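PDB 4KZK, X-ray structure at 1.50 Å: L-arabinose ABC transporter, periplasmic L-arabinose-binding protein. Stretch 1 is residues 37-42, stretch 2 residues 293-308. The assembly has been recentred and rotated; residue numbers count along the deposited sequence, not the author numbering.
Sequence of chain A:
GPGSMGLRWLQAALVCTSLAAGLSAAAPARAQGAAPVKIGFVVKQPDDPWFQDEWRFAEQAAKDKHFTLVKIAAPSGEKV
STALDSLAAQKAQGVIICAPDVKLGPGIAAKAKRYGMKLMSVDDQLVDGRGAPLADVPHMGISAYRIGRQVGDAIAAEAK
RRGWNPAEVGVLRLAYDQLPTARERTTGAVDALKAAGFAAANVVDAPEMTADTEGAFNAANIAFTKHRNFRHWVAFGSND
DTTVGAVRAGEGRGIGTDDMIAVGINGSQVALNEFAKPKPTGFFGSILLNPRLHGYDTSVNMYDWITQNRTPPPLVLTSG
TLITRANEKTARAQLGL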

ATOM      1  N   VAL A  37     -28.750   9.086  -1.325  1.00 32.35           N
ATOM      2  CA  VAL A  37     -27.293   9.281  -1.579  1.00 30.39           C
ATOM      3  C   VAL A  37     -26.632   7.931  -1.858  1.00 28.62           C
ATOM      4  O   VAL A  37     -26.895   6.940  -1.168  1.00 29.16           O
ATOM      5  CB  VAL A  37     -26.613  10.015  -0.397  1.00 30.69           C
ATOM      6  CG1 VAL A  37     -25.114  10.173  -0.635  1.00 28.85           C
ATOM      7  CG2 VAL A  37     -27.268  11.377  -0.184  1.00 32.77           C
ATOM      8  N   LYS A  38     -25.790   7.908  -2.888  1.00 26.73           N
ATOM      9  CA  LYS A  38     -25.083   6.715  -3.315  1.00 25.42           C
ATOM     10  C   LYS A  38     -23.659   7.103  -3.667  1.00 22.71           C
ATOM     11  O   LYS A  38     -23.442   8.044  -4.414  1.00 22.13           O
ATOM     12  CB  LYS A  38     -25.812   6.126  -4.516  1.00 26.39           C
ATOM     13  CG  LYS A  38     -25.434   4.705  -4.859  1.00 26.11           C
ATOM     14  CD  LYS A  38     -26.296   4.176  -5.994  1.00 27.15           C
ATOM     15  CE  LYS A  38     -27.651   3.704  -5.489  1.00 29.36           C
ATOM     16  NZ  LYS A  38     -28.655   3.448  -6.560  1.00 30.63           N
ATOM     17  N   ILE A  39     -22.697   6.387  -3.082  1.00 20.74           N
ATOM     18  CA  ILE A  39     -21.271   6.665  -3.262  1.00 19.11           C
ATOM     19  C   ILE A  39     -20.583   5.408  -3.773  1.00 17.59           C
ATOM     20  O   ILE A  39     -20.784   4.312  -3.224  1.00 18.27           O
ATOM     21  CB  ILE A  39     -20.623   7.139  -1.948  1.00 19.26           C
ATOM     22  CG1 ILE A  39     -21.188   8.509  -1.555  1.00 20.69           C
ATOM     23  CG2 ILE A  39     -19.106   7.235  -2.085  1.00 17.95           C
ATOM     24  CD1 ILE A  39     -20.786   8.985  -0.176  1.00 21.54           C
ATOM     25  N   GLY A  40     -19.779   5.581  -4.819  1.00 15.86           N
ATOM     26  CA  GLY A  40     -18.963   4.494  -5.371  1.00 14.59           C
ATOM     27  C   GLY A  40     -17.640   4.434  -4.663  1.00 13.40           C
ATOM     28  O   GLY A  40     -17.115   5.466  -4.260  1.00 13.82           O
ATOM     29  N   PHE A  41     -17.104   3.223  -4.490  1.00 12.53           N
ATOM     30  CA  PHE A  41     -15.775   3.034  -3.899  1.00 11.46           C
ATOM     31  C   PHE A  41     -15.083   1.978  -4.754  1.00 10.58           C
ATOM     32  O   PHE A  41     -15.387   0.802  -4.670  1.00 10.81           O
ATOM     33  CB  PHE A  41     -15.864   2.600  -2.437  1.00 11.85           C
ATOM     34  CG  PHE A  41     -14.651   2.963  -1.608  1.00 11.42           C
ATOM     35  CD1 PHE A  41     -13.383   2.453  -1.899  1.00 10.47           C
ATOM     36  CD2 PHE A  41     -14.767   3.837  -0.534  1.00 12.04           C
ATOM     37  CE1 PHE A  41     -12.287   2.804  -1.118  1.00 10.31           C
ATOM     38  CE2 PHE A  41     -13.671   4.181   0.248  1.00 11.86           C
ATOM     39  CZ  PHE A  41     -12.412   3.660  -0.061  1.00 10.92           C
ATOM     40  N   VAL A  42     -14.181   2.452  -5.597  1.00  9.75           N
ATOM     41  CA  VAL A  42     -13.607   1.681  -6.705  1.00  9.42           C
ATOM     42  C   VAL A  42     -12.152   1.423  -6.369  1.00  8.67           C
ATOM     43  O   VAL A  42     -11.432   2.352  -6.065  1.00  8.59           O
ATOM     44  CB  VAL A  42     -13.768   2.454  -8.038  1.00  9.53           C
ATOM     45  CG1 VAL A  42     -13.073   1.721  -9.175  1.00  9.44           C
ATOM     46  CG2 VAL A  42     -15.264   2.669  -8.309  1.00 10.36           C
ATOM     47  N   LEU A 293      -9.414   5.343   8.479  1.00 14.05           N
ATOM     48  CA  LEU A 293      -9.201   6.672   7.889  1.00 14.16           C
ATOM     49  C   LEU A 293      -9.449   6.614   6.377  1.00 13.41           C
ATOM     50  O   LEU A 293     -10.215   7.407   5.837  1.00 13.67           O
ATOM     51  CB  LEU A 293      -7.802   7.198   8.187  1.00 14.24           C
ATOM     52  CG  LEU A 293      -7.401   7.351   9.664  1.00 14.95           C
ATOM     53  CD1 LEU A 293      -5.972   7.832   9.814  1.00 15.16           C
ATOM     54  CD2 LEU A 293      -8.361   8.259  10.396  1.00 16.15           C
ATOM     55  N   HIS A 294      -8.844   5.644   5.703  1.00 12.45           N
ATOM     56  CA  HIS A 294      -8.951   5.541   4.247  1.00 11.92           C
ATOM     57  C   HIS A 294     -10.301   5.072   3.726  1.00 12.29           C
ATOM     58  O   HIS A 294     -10.629   5.327   2.577  1.00 11.98           O
ATOM     59  CB  HIS A 294      -7.839   4.627   3.717  1.00 11.02           C
ATOM     60  CG  HIS A 294      -6.472   5.216   3.842  1.00 10.89           C
ATOM     61  ND1 HIS A 294      -5.534   5.142   2.832  1.00 10.58           N
ATOM     62  CD2 HIS A 294      -5.879   5.876   4.865  1.00 11.14           C
ATOM     63  CE1 HIS A 294      -4.418   5.733   3.232  1.00 10.82           C
ATOM     64  NE2 HIS A 294      -4.607   6.199   4.456  1.00 11.10           N
ATOM     65  N   GLY A 295     -11.088   4.384   4.557  1.00 12.63           N
ATOM     66  CA  GLY A 295     -12.399   3.865   4.156  1.00 13.29           C
ATOM     67  C   GLY A 295     -13.561   4.630   4.757  1.00 14.63           C
ATOM     68  O   GLY A 295     -14.509   4.959   4.051  1.00 14.99           O
ATOM     69  N   TYR A 296     -13.515   4.871   6.064  1.00 15.48           N
ATOM     70  CA  TYR A 296     -14.643   5.533   6.740  1.00 16.85           C
ATOM     71  C   TYR A 296     -14.532   7.058   6.570  1.00 17.51           C
ATOM     72  O   TYR A 296     -15.504   7.687   6.128  1.00 18.10           O
ATOM     73  CB  TYR A 296     -14.717   5.061   8.205  1.00 17.37           C
ATOM     74  CG  TYR A 296     -15.918   5.513   8.998  1.00 19.18           C
ATOM     75  CD1 TYR A 296     -15.952   6.770   9.532  1.00 20.24           C
ATOM     76  CD2 TYR A 296     -16.985   4.659   9.215  1.00 19.77           C
ATOM     77  CE1 TYR A 296     -17.037   7.205  10.269  1.00 21.56           C
ATOM     78  CE2 TYR A 296     -18.097   5.071   9.954  1.00 21.33           C
ATOM     79  CZ  TYR A 296     -18.117   6.351  10.472  1.00 22.14           C
ATOM     80  OH  TYR A 296     -19.194   6.798  11.223  1.00 24.18           O
ATOM     81  N   ASP A 297     -13.375   7.651   6.859  1.00 17.64           N
ATOM     82  CA  ASP A 297     -13.250   9.128   6.831  1.00 18.54           C
ATOM     83  C   ASP A 297     -13.347   9.702   5.424  1.00 17.94           C
ATOM     84  O   ASP A 297     -13.904  10.782   5.224  1.00 18.62           O
ATOM     85  CB  ASP A 297     -11.961   9.630   7.490  1.00 19.34           C
ATOM     86  CG  ASP A 297     -11.977   9.469   8.993  1.00 20.98           C
ATOM     87  OD1 ASP A 297     -12.901   8.819   9.500  1.00 22.76           O
ATOM     88  OD2 ASP A 297     -11.060   9.999   9.640  1.00 23.16           O
ATOM     89  N   THR A 298     -12.802   8.997   4.443  1.00 16.71           N
ATOM     90  CA  THR A 298     -12.959   9.427   3.068  1.00 16.50           C
ATOM     91  C   THR A 298     -14.442   9.423   2.697  1.00 17.07           C
ATOM     92  O   THR A 298     -14.934  10.375   2.079  1.00 17.33           O
ATOM     93  CB  THR A 298     -12.216   8.502   2.098  1.00 15.35           C
ATOM     94  OG1 THR A 298     -12.615   7.146   2.349  1.00 15.13           O
ATOM     95  CG2 THR A 298     -10.697   8.678   2.245  1.00 14.85           C
ATOM     96  N   SER A 299     -15.157   8.363   3.073  1.00 17.11           N
ATOM     97  CA  SER A 299     -16.564   8.232   2.704  1.00 17.77           C
ATOM     98  C   SER A 299     -17.401   9.332   3.365  1.00 18.99           C
ATOM     99  O   SER A 299     -18.324   9.875   2.750  1.00 19.77           O
ATOM    100  CB  SER A 299     -17.105   6.842   3.074  1.00 17.62           C
ATOM    101  OG  SER A 299     -16.480   5.797   2.336  1.00 17.01           O
ATOM    102  N   VAL A 300     -17.069   9.674   4.606  1.00 19.37           N
ATOM    103  CA  VAL A 300     -17.760  10.786   5.280  1.00 20.69           C
ATOM    104  C   VAL A 300     -17.439  12.132   4.625  1.00 21.20           C
ATOM    105  O   VAL A 300     -18.349  12.962   4.429  1.00 22.32           O
ATOM    106  CB  VAL A 300     -17.460  10.804   6.797  1.00 21.04           C
ATOM    107  CG1 VAL A 300     -17.951  12.094   7.447  1.00 22.32           C
ATOM    108  CG2 VAL A 300     -18.111   9.594   7.452  1.00 20.96           C
ATOM    109  N   ASN A 301     -16.172  12.353   4.285  1.00 20.82           N
ATOM    110  CA  ASN A 301     -15.776  13.561   3.584  1.00 21.01           C
ATOM    111  C   ASN A 301     -16.556  13.694   2.280  1.00 20.88           C
ATOM    112  O   ASN A 301     -17.090  14.768   1.989  1.00 21.39           O
ATOM    113  CB  ASN A 301     -14.264  13.586   3.322  1.00 20.64           C
ATOM    114  CG  ASN A 301     -13.450  13.830   4.583  1.00 20.95           C
ATOM    115  OD1 ASN A 301     -13.948  14.358   5.584  1.00 22.33           O
ATOM    116  ND2 ASN A 301     -12.178  13.471   4.529  1.00 20.22           N
ATOM    117  N   MET A 302     -16.662  12.601   1.525  1.00 19.81           N
ATOM    118  CA  MET A 302     -17.486  12.577   0.310  1.00 19.81           C
ATOM    119  C   MET A 302     -18.971  12.850   0.604  1.00 21.46           C
ATOM    120  O   MET A 302     -19.591  13.670  -0.059  1.00 21.56           O
ATOM    121  CB  MET A 302     -17.327  11.237  -0.436  1.00 18.39           C
ATOM    122  CG  MET A 302     -18.207  11.115  -1.678  1.00 18.33           C
ATOM    123  SD  MET A 302     -17.867  12.398  -2.897  1.00 17.83           S
ATOM    124  CE  MET A 302     -16.285  11.887  -3.554  1.00 17.05           C
ATOM    125  N   TYR A 303     -19.542  12.143   1.571  1.00 22.59           N
ATOM    126  CA  TYR A 303     -20.937  12.344   1.971  1.00 24.50           C
ATOM    127  C   TYR A 303     -21.235  13.816   2.265  1.00 25.70           C
ATOM    128  O   TYR A 303     -22.196  14.400   1.742  1.00 26.81           O
ATOM    129  CB  TYR A 303     -21.262  11.488   3.195  1.00 24.90           C
ATOM    130  CG  TYR A 303     -22.702  11.647   3.638  1.00 26.48           C
ATOM    131  CD1 TYR A 303     -23.724  10.941   3.015  1.00 26.83           C
ATOM    132  CD2 TYR A 303     -23.032  12.511   4.660  1.00 27.84           C
ATOM    133  CE1 TYR A 303     -25.048  11.095   3.410  1.00 28.45           C
ATOM    134  CE2 TYR A 303     -24.352  12.677   5.059  1.00 29.45           C
ATOM    135  CZ  TYR A 303     -25.351  11.955   4.434  1.00 29.71           C
ATOM    136  OH  TYR A 303     -26.663  12.122   4.828  1.00 31.78           O
ATOM    137  N   ASP A 304     -20.402  14.420   3.102  1.00 26.08           N
ATOM    138  CA  ASP A 304     -20.586  15.816   3.502  1.00 27.30           C
ATOM    139  C   ASP A 304     -20.376  16.767   2.317  1.00 27.02           C
ATOM    140  O   ASP A 304     -20.998  17.824   2.249  1.00 28.02           O
ATOM    141  CB  ASP A 304     -19.621  16.182   4.626  1.00 27.94           C
ATOM    142  CG  ASP A 304     -20.008  15.565   5.966  1.00 29.02           C
ATOM    143  OD1 ASP A 304     -21.136  15.033   6.102  1.00 30.19           O
ATOM    144  OD2 ASP A 304     -19.177  15.623   6.891  1.00 29.77           O
ATOM    145  N   TRP A 305     -19.495  16.395   1.394  1.00 25.12           N
ATOM    146  CA  TRP A 305     -19.267  17.179   0.175  1.00 24.82           C
ATOM    147  C   TRP A 305     -20.528  17.188  -0.699  1.00 25.41           C
ATOM    148  O   TRP A 305     -20.955  18.244  -1.201  1.00 26.25           O
ATOM    149  CB  TRP A 305     -18.083  16.595  -0.597  1.00 23.24           C
ATOM    150  CG  TRP A 305     -17.524  17.412  -1.721  1.00 22.95           C
ATOM    151  CD1 TRP A 305     -17.801  18.715  -2.038  1.00 24.08           C
ATOM    152  CD2 TRP A 305     -16.546  16.974  -2.667  1.00 21.76           C
ATOM    153  NE1 TRP A 305     -17.064  19.097  -3.137  1.00 23.75           N
ATOM    154  CE2 TRP A 305     -16.286  18.043  -3.540  1.00 22.28           C
ATOM    155  CE3 TRP A 305     -15.879  15.765  -2.874  1.00 20.45           C
ATOM    156  CZ2 TRP A 305     -15.377  17.938  -4.598  1.00 21.61           C
ATOM    157  CZ3 TRP A 305     -14.986  15.663  -3.922  1.00 19.88           C
ATOM    158  CH2 TRP A 305     -14.737  16.742  -4.769  1.00 20.48           C
ATOM    159  N   ILE A 306     -21.130  16.010  -0.859  1.00 24.98           N
ATOM    160  CA  ILE A 306     -22.374  15.862  -1.622  1.00 25.59           C
ATOM    161  C   ILE A 306     -23.540  16.597  -0.975  1.00 27.35           C
ATOM    162  O   ILE A 306     -24.265  17.349  -1.649  1.00 28.36           O
ATOM    163  CB  ILE A 306     -22.763  14.372  -1.782  1.00 24.82           C
ATOM    164  CG1 ILE A 306     -21.747  13.667  -2.696  1.00 23.48           C
ATOM    165  CG2 ILE A 306     -24.158  14.223  -2.372  1.00 25.61           C
ATOM    166  CD1 ILE A 306     -21.737  12.158  -2.574  1.00 22.78           C
ATOM    167  N   THR A 307     -23.743  16.361   0.321  1.00 28.18           N
ATOM    168  CA  THR A 307     -24.982  16.786   0.994  1.00 30.26           C
ATOM    169  C   THR A 307     -24.962  18.207   1.564  1.00 32.12           C
ATOM    170  O   THR A 307     -26.016  18.833   1.683  1.00 34.03           O
ATOM    171  CB  THR A 307     -25.360  15.804   2.121  1.00 30.25           C
ATOM    172  OG1 THR A 307     -24.300  15.740   3.082  1.00 29.62           O
ATOM    173  CG2 THR A 307     -25.630  14.416   1.553  1.00 29.09           C
ATOM    174  N   GLN A 308     -23.788  18.712   1.935  1.00 32.23           N
ATOM    175  CA  GLN A 308     -23.677  20.056   2.512  1.00 33.62           C
ATOM    176  C   GLN A 308     -22.702  20.967   1.743  1.00 33.69           C
ATOM    177  O   GLN A 308     -22.470  22.115   2.132  1.00 35.05           O
ATOM    178  CB  GLN A 308     -23.282  19.955   3.994  1.00 33.97           C
TER

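A strand laid against a helix usually presents alternate side chains to it, and the short contact between residues 37-42 and 293-308 of this L-arabinose-binding protein is a compact example. The two segments lie more than 250 residues apart in sequence and run in roughly opposite directions, at 143° between their N-to-C directions, with their axes 9.7 Å apart at closest approach. Val37, at the start of the stretch, and Ile39 and Phe41 in the strand point toward the helix and account for nearly all that stretch 1 contributes; Lys38 points away, and Gly40 and Val42 make no contact. No hydrogen bond crosses the interface, so packing alone joins the two stretches directly, burying 373 Å² in total.

Ile39, the residue with the largest covered area, sits at the middle of the contact, its CA 7.7 Å from the CA of Tyr303. With chi1 in m and chi2 in t, its side chain extends to the helix surface, where Ile39 CD1 lies 3.7 Å from Met302 CG and 3.8 Å from Tyr303 N. Tyr303 N already donates a hydrogen bond to Ser299 O at 2.8 Å, so an aliphatic methyl can rest against the helix backbone without leaving these polar groups unpaired. Farther along the helix, Ile39 CG1 meets Ile306 CD1 at 3.8 Å, one branched aliphatic chain against another.

Val37 covers the next largest area, at a more exposed end of the contact. Val37 CG1 lies 4.0 Å from Tyr303 CD1, and Val37 CG2 lies 3.9 Å from Thr307 CG2. Thr307 suits this position because its methyl can pack while its hydroxyl is satisfied within the helix, Thr307 OG1 donating to Tyr303 O at 2.8 Å. The CA-to-CB bond of Tyr303 points sideways to the strand, but the end of its side chain comes nearer.

Phe41, almost equal to Val37 in covered area, works at the other end and meets a more polar surface. The edge of its ring faces oxygens: Phe41 CZ is 3.6 Å from His294 O, and Phe41 CE2 is 3.8 Å from Thr298 OG1 and 3.9 Å from Ser299 OG. Such an edge carries slightly positive C-H groups and tolerates oxygen neighbours well. The hydroxyls are themselves occupied, Thr298 OG1 donating to His294 O and Ser299 OG to Gly295 O, both at 2.7 Å. The general lesson is that a buried helix face may carry hydroxyls beside an aromatic ring, as here, where the helix itself supplies their acceptors.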